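Local coordinates for protein carboxylase (Deinococcus radiodurans, PDB 5H80) that probably carries out the ATP-dependent carboxylation of biotin, acting as the biotin carboxylase domain of a single-chain bacterial carboxylase, at residues A[141-155]-A[289-302]. Residues are numbered along the deposited sequence; the frame is centred on the assembly and turned at random.
Sequences LFGDKSRARGLAQRL and QLAQEVKYRCLGTF
Phe142 drives its ring into the angle between the end of helix 277-293 and strand 299-306, a packing site in the ATP-grasp fold of biotin carboxylases. Phe302 turns an edge toward the Phe142 face in an offset edge-to-face pair, with planes at 89° and ring centroids 5.7 Å apart. At its own rim, Phe142 CE2 meets the edge of Tyr296 at CE1, 3.9 Å away. Val294 and Phe142 approach each other from opposite directions, Val294 CG2 ending 3.9 Å from Phe142 CZ. With CG anti to its carbonyl carbon (chi1 -65°), the Phe142 ring reaches this corner from the last turn of helix 136-142.

The axis of helix 145-154 runs at 108° to that of the helical residues 289-293. This helix contributes Leu151, and Leu155 follows right behind it. Leu151 spreads its methyls over neighbouring residues, CD1 lying 3.8 Å from Glu293 CG and CD2 against Val294 CG1. Leu155 continues the apolar seam: CD2 packs on Leu290 CD2, and CD1 comes within 3.8 Å of Glu293 OE1. Beyond the two segments, Ala317 and Phe314 of strand 312-318 line the inner side, touching Phe142, Ala152 and Phe302, so the helices rest on the antiparallel sheet.

Further out, a Schellman motif closes helix 277-293, with Lys295 at positive phi, and brings Tyr296 round so that Val294 CG2 lies at the edge of its ring. The Tyr296 hydroxyl gives a 2.6 Å hydrogen bond from OH to Leu299 O, arriving well above the carbonyl plane, which pins the ring across the bend. At the N-terminal end of helix 145-154, Asp144 is the N-cap, its OD2 accepting from Arg147 N. Past the other end, Leu155 O takes a hydrogen bond from Gln289 NE2 at 3.2 Å, on a lone pair in the carbonyl plane, and a water donates to both Leu155 O and Gln289 OE1.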
loop_
_atom_site.group_PDB
_atom_site.type_symbol
_atom_site.label_atom_id
_atom_site.label_comp_id
_atom_site.label_asym_id
_atom_site.label_seq_id
_atom_site.Cartn_x
_atom_site.Cartn_y
_atom_site.Cartn_z
ATOM N N LEU A 141 33.344 -0.334 14.416
ATOM C CA LEU A 141 33.922 0.153 13.182
ATOM C C LEU A 141 33.092 1.239 12.473
ATOM O O LEU A 141 33.587 2.335 12.237
ATOM C CB LEU A 141 34.206 -1.002 12.287
ATOM C CG LEU A 141 35.375 -0.829 11.228
ATOM C CD1 LEU A 141 35.727 -2.135 10.519
ATOM C CD2 LEU A 141 35.076 0.272 10.199
ATOM N N PHE A 142 31.817 0.974 12.140
ATOM C CA PHE A 142 31.068 1.943 11.401
ATOM C C PHE A 142 30.674 3.124 12.211
ATOM O O PHE A 142 30.248 4.091 11.653
ATOM C CB PHE A 142 29.872 1.271 10.646
ATOM C CG PHE A 142 30.278 0.281 9.557
ATOM C CD1 PHE A 142 31.402 0.454 8.769
ATOM C CD2 PHE A 142 29.407 -0.724 9.181
ATOM C CE1 PHE A 142 31.724 -0.445 7.748
ATOM C CE2 PHE A 142 29.727 -1.620 8.161
ATOM C CZ PHE A 142 30.872 -1.478 7.446
ATOM N N GLY A 143 30.827 3.053 13.564
ATOM C CA GLY A 143 30.615 4.166 14.400
ATOM C C GLY A 143 31.854 5.028 14.609
ATOM O O GLY A 143 31.769 6.091 15.191
ATOM N N ASP A 144 32.958 4.640 14.018
ATOM C CA ASP A 144 34.193 5.416 14.175
ATOM C C ASP A 144 34.610 6.051 12.848
ATOM O O ASP A 144 35.019 5.366 11.872
ATOM C CB ASP A 144 35.304 4.494 14.686
ATOM C CG ASP A 144 36.570 5.274 15.054
ATOM O OD1 ASP A 144 36.632 5.719 16.202
ATOM O OD2 ASP A 144 37.471 5.460 14.189
ATOM N N LYS A 145 34.532 7.384 12.856
ATOM C CA LYS A 145 34.825 8.167 11.635
ATOM C C LYS A 145 36.139 7.725 11.073
ATOM O O LYS A 145 36.265 7.273 9.924
ATOM C CB LYS A 145 34.784 9.674 11.959
ATOM C CG LYS A 145 35.172 10.600 10.822
ATOM C CD LYS A 145 34.073 10.716 9.767
ATOM C CE LYS A 145 34.590 11.363 8.480
ATOM N NZ LYS A 145 33.571 12.284 7.910
ATOM N N SER A 146 37.174 7.735 11.895
ATOM C CA SER A 146 38.482 7.323 11.426
ATOM C C SER A 146 38.652 5.865 10.931
ATOM O O SER A 146 39.277 5.656 9.858
ATOM C CB SER A 146 39.585 7.755 12.466
ATOM O OG SER A 146 40.719 6.923 12.373
ATOM N N ARG A 147 38.133 4.857 11.638
ATOM C CA ARG A 147 38.194 3.477 11.128
ATOM C C ARG A 147 37.322 3.228 9.800
ATOM O O ARG A 147 37.710 2.449 8.911
ATOM C CB ARG A 147 37.789 2.477 12.195
ATOM C CG ARG A 147 38.921 1.952 13.111
ATOM C CD ARG A 147 38.292 1.207 14.293
ATOM N NE ARG A 147 38.135 -0.201 13.946
ATOM C CZ ARG A 147 37.319 -1.052 14.533
ATOM N NH1 ARG A 147 36.505 -0.683 15.515
ATOM N NH2 ARG A 147 37.290 -2.295 14.084
ATOM N N ALA A 148 36.139 3.803 9.754
ATOM C CA ALA A 148 35.282 3.682 8.539
ATOM C C ALA A 148 35.917 4.339 7.260
ATOM O O ALA A 148 35.881 3.814 6.172
ATOM C CB ALA A 148 33.915 4.254 8.800
ATOM N N ARG A 149 36.612 5.446 7.482
ATOM C CA ARG A 149 37.386 6.125 6.455
ATOM C C ARG A 149 38.530 5.296 5.960
ATOM O O ARG A 149 38.654 5.084 4.753
ATOM C CB ARG A 149 37.879 7.471 6.988
ATOM C CG ARG A 149 38.554 8.400 5.989
ATOM C CD ARG A 149 38.927 9.720 6.695
ATOM N NE ARG A 149 39.715 10.530 5.783
ATOM C CZ ARG A 149 39.229 11.467 4.970
ATOM N NH1 ARG A 149 37.924 11.804 4.963
ATOM N NH2 ARG A 149 40.065 12.074 4.144
ATOM N N GLY A 150 39.324 4.753 6.879
ATOM C CA GLY A 150 40.434 3.946 6.505
ATOM C C GLY A 150 40.066 2.713 5.733
ATOM O O GLY A 150 40.748 2.383 4.754
ATOM N N LEU A 151 38.991 2.058 6.172
ATOM C CA LEU A 151 38.360 0.958 5.419
ATOM C C LEU A 151 37.946 1.396 4.013
ATOM O O LEU A 151 38.303 0.688 3.040
ATOM C CB LEU A 151 37.129 0.418 6.118
ATOM C CG LEU A 151 36.428 -0.812 5.544
ATOM C CD1 LEU A 151 37.317 -2.054 5.498
ATOM C CD2 LEU A 151 35.228 -1.161 6.387
ATOM N N ALA A 152 37.302 2.538 3.902
ATOM C CA ALA A 152 36.918 3.040 2.580
ATOM C C ALA A 152 38.189 3.202 1.695
ATOM O O ALA A 152 38.296 2.655 0.605
ATOM C CB ALA A 152 36.165 4.317 2.701
ATOM N N GLN A 153 39.184 3.895 2.249
ATOM C CA GLN A 153 40.432 4.167 1.555
ATOM C C GLN A 153 41.151 2.916 1.098
ATOM O O GLN A 153 41.607 2.900 -0.020
ATOM C CB GLN A 153 41.357 4.967 2.422
ATOM C CG GLN A 153 40.901 6.397 2.601
ATOM C CD GLN A 153 41.756 7.117 3.565
ATOM O OE1 GLN A 153 42.234 6.530 4.517
ATOM N NE2 GLN A 153 41.936 8.383 3.345
ATOM N N ARG A 154 41.223 1.864 1.928
ATOM C CA ARG A 154 41.850 0.588 1.562
ATOM C C ARG A 154 41.128 -0.201 0.458
ATOM O O ARG A 154 41.728 -0.878 -0.350
ATOM C CB ARG A 154 42.048 -0.259 2.855
ATOM C CG ARG A 154 43.054 0.391 3.817
ATOM C CD ARG A 154 43.460 -0.454 5.031
ATOM N NE ARG A 154 42.805 0.011 6.269
ATOM C CZ ARG A 154 41.669 -0.472 6.783
ATOM N NH1 ARG A 154 41.020 -1.481 6.227
ATOM N NH2 ARG A 154 41.188 0.058 7.880
ATOM N N LEU A 155 39.827 -0.029 0.375
ATOM C CA LEU A 155 39.016 -0.556 -0.729
ATOM C C LEU A 155 38.898 0.287 -1.982
ATOM O O LEU A 155 38.175 -0.107 -2.926
ATOM C CB LEU A 155 37.564 -0.872 -0.166
ATOM C CG LEU A 155 37.145 -2.239 0.391
ATOM C CD1 LEU A 155 38.248 -3.204 0.636
ATOM C CD2 LEU A 155 36.217 -2.078 1.612
ATOM N N GLN A 289 31.257 -3.667 -1.557
ATOM C CA GLN A 289 32.693 -3.833 -1.115
ATOM C C GLN A 289 32.850 -3.561 0.381
ATOM O O GLN A 289 33.319 -4.426 1.047
ATOM C CB GLN A 289 33.616 -2.843 -1.826
ATOM C CG GLN A 289 33.855 -3.130 -3.296
ATOM C CD GLN A 289 34.849 -2.160 -3.874
ATOM O OE1 GLN A 289 34.499 -1.043 -4.402
ATOM N NE2 GLN A 289 36.129 -2.471 -3.615
ATOM N N LEU A 290 32.285 -2.475 0.893
ATOM C CA LEU A 290 32.279 -2.156 2.301
ATOM C C LEU A 290 31.620 -3.264 3.109
ATOM O O LEU A 290 32.119 -3.737 4.122
ATOM C CB LEU A 290 31.557 -0.847 2.515
ATOM C CG LEU A 290 32.335 0.302 1.945
ATOM C CD1 LEU A 290 31.468 1.534 1.894
ATOM C CD2 LEU A 290 33.611 0.559 2.731
ATOM N N ALA A 291 30.445 -3.708 2.647
ATOM C CA ALA A 291 29.664 -4.674 3.428
ATOM C C ALA A 291 30.342 -6.066 3.446
ATOM O O ALA A 291 30.421 -6.786 4.455
ATOM C CB ALA A 291 28.325 -4.857 2.697
ATOM N N GLN A 292 30.795 -6.460 2.274
ATOM C CA GLN A 292 31.470 -7.762 2.037
ATOM C C GLN A 292 32.760 -7.820 2.911
ATOM O O GLN A 292 32.958 -8.823 3.574
ATOM C CB GLN A 292 31.787 -8.067 0.593
ATOM C CG GLN A 292 32.604 -9.329 0.361
ATOM C CD GLN A 292 31.752 -10.585 0.400
ATOM O OE1 GLN A 292 30.527 -10.532 0.513
ATOM N NE2 GLN A 292 32.398 -11.734 0.274
ATOM N N GLU A 293 33.475 -6.720 2.991
ATOM C CA GLU A 293 34.752 -6.688 3.757
ATOM C C GLU A 293 34.539 -7.000 5.229
ATOM O O GLU A 293 35.389 -7.714 5.848
ATOM C CB GLU A 293 35.533 -5.382 3.618
ATOM C CG GLU A 293 37.033 -5.544 3.926
ATOM C CD GLU A 293 37.757 -6.520 2.990
ATOM O OE1 GLU A 293 37.330 -6.720 1.799
ATOM O OE2 GLU A 293 38.754 -7.138 3.450
ATOM N N VAL A 294 33.433 -6.510 5.823
ATOM C CA VAL A 294 33.034 -6.921 7.223
ATOM C C VAL A 294 32.116 -8.146 7.394
ATOM O O VAL A 294 31.770 -8.484 8.538
ATOM C CB VAL A 294 32.469 -5.771 8.005
ATOM C CG1 VAL A 294 33.396 -4.557 7.898
ATOM C CG2 VAL A 294 31.020 -5.353 7.505
ATOM N N LYS A 295 31.820 -8.882 6.310
ATOM C CA LYS A 295 30.920 -10.041 6.423
ATOM C C LYS A 295 29.593 -9.637 7.037
ATOM O O LYS A 295 29.086 -10.222 8.004
ATOM C CB LYS A 295 31.613 -11.153 7.261
ATOM C CG LYS A 295 32.992 -11.488 6.674
ATOM C CD LYS A 295 32.945 -11.980 5.241
ATOM C CE LYS A 295 32.089 -13.224 5.118
ATOM N NZ LYS A 295 32.326 -13.854 3.796
ATOM N N TYR A 296 28.999 -8.597 6.442
ATOM C CA TYR A 296 27.865 -7.961 7.099
ATOM C C TYR A 296 26.703 -8.909 7.269
ATOM O O TYR A 296 26.493 -9.710 6.436
ATOM C CB TYR A 296 27.438 -6.672 6.331
ATOM C CG TYR A 296 26.634 -5.697 7.066
ATOM C CD1 TYR A 296 27.239 -4.658 7.830
ATOM C CD2 TYR A 296 25.281 -5.800 7.129
ATOM C CE1 TYR A 296 26.477 -3.690 8.529
ATOM C CE2 TYR A 296 24.490 -4.899 7.849
ATOM C CZ TYR A 296 25.047 -3.853 8.613
ATOM O OH TYR A 296 24.344 -2.976 9.302
ATOM N N ARG A 297 26.042 -8.785 8.443
ATOM C CA ARG A 297 24.809 -9.480 8.758
ATOM C C ARG A 297 23.757 -8.469 9.206
ATOM O O ARG A 297 24.022 -7.510 9.924
ATOM C CB ARG A 297 25.009 -10.631 9.789
ATOM C CG ARG A 297 23.758 -11.614 9.914
ATOM C CD ARG A 297 23.980 -12.709 10.943
ATOM N NE ARG A 297 25.115 -13.566 10.653
ATOM C CZ ARG A 297 25.094 -14.828 10.223
ATOM N NH1 ARG A 297 26.278 -15.461 10.009
ATOM N NH2 ARG A 297 23.937 -15.490 9.963
ATOM N N CYS A 298 22.551 -8.667 8.617
ATOM C CA CYS A 298 21.289 -7.894 8.822
ATOM C C CYS A 298 21.297 -6.737 7.830
ATOM O O CYS A 298 21.768 -6.988 6.700
ATOM C CB CYS A 298 20.982 -7.501 10.269
ATOM S SG CYS A 298 21.000 -8.869 11.386
ATOM N N LEU A 299 20.733 -5.585 8.177
ATOM C CA LEU A 299 20.629 -4.446 7.317
ATOM C C LEU A 299 21.621 -3.342 7.610
ATOM O O LEU A 299 21.809 -2.997 8.776
ATOM C CB LEU A 299 19.214 -3.856 7.276
ATOM C CG LEU A 299 17.974 -4.674 6.927
ATOM C CD1 LEU A 299 16.680 -3.853 6.992
ATOM C CD2 LEU A 299 18.131 -5.381 5.587
ATOM N N GLY A 300 21.985 -2.552 6.584
ATOM C CA GLY A 300 22.799 -1.390 6.788
ATOM C C GLY A 300 22.685 -0.492 5.577
ATOM O O GLY A 300 22.269 -1.065 4.512
ATOM N N THR A 301 22.968 0.791 5.711
ATOM C CA THR A 301 22.874 1.717 4.613
ATOM C C THR A 301 24.289 2.375 4.486
ATOM O O THR A 301 24.833 2.726 5.505
ATOM C CB THR A 301 21.845 2.735 4.852
ATOM O OG1 THR A 301 20.559 2.095 4.978
ATOM C CG2 THR A 301 21.808 3.871 3.818
ATOM N N PHE A 302 24.754 2.591 3.259
ATOM C CA PHE A 302 25.948 3.305 2.946
ATOM C C PHE A 302 25.531 4.593 2.210
ATOM O O PHE A 302 24.906 4.528 1.109
ATOM C CB PHE A 302 26.830 2.424 2.130
ATOM C CG PHE A 302 27.281 1.251 2.856
ATOM C CD1 PHE A 302 28.441 1.350 3.659
ATOM C CD2 PHE A 302 26.488 0.090 2.950
ATOM C CE1 PHE A 302 28.867 0.266 4.424
ATOM C CE2 PHE A 302 26.888 -0.978 3.772
ATOM C CZ PHE A 302 28.094 -0.887 4.468
HETATM O O HOH W 1 36.247 0.890 -4.956
#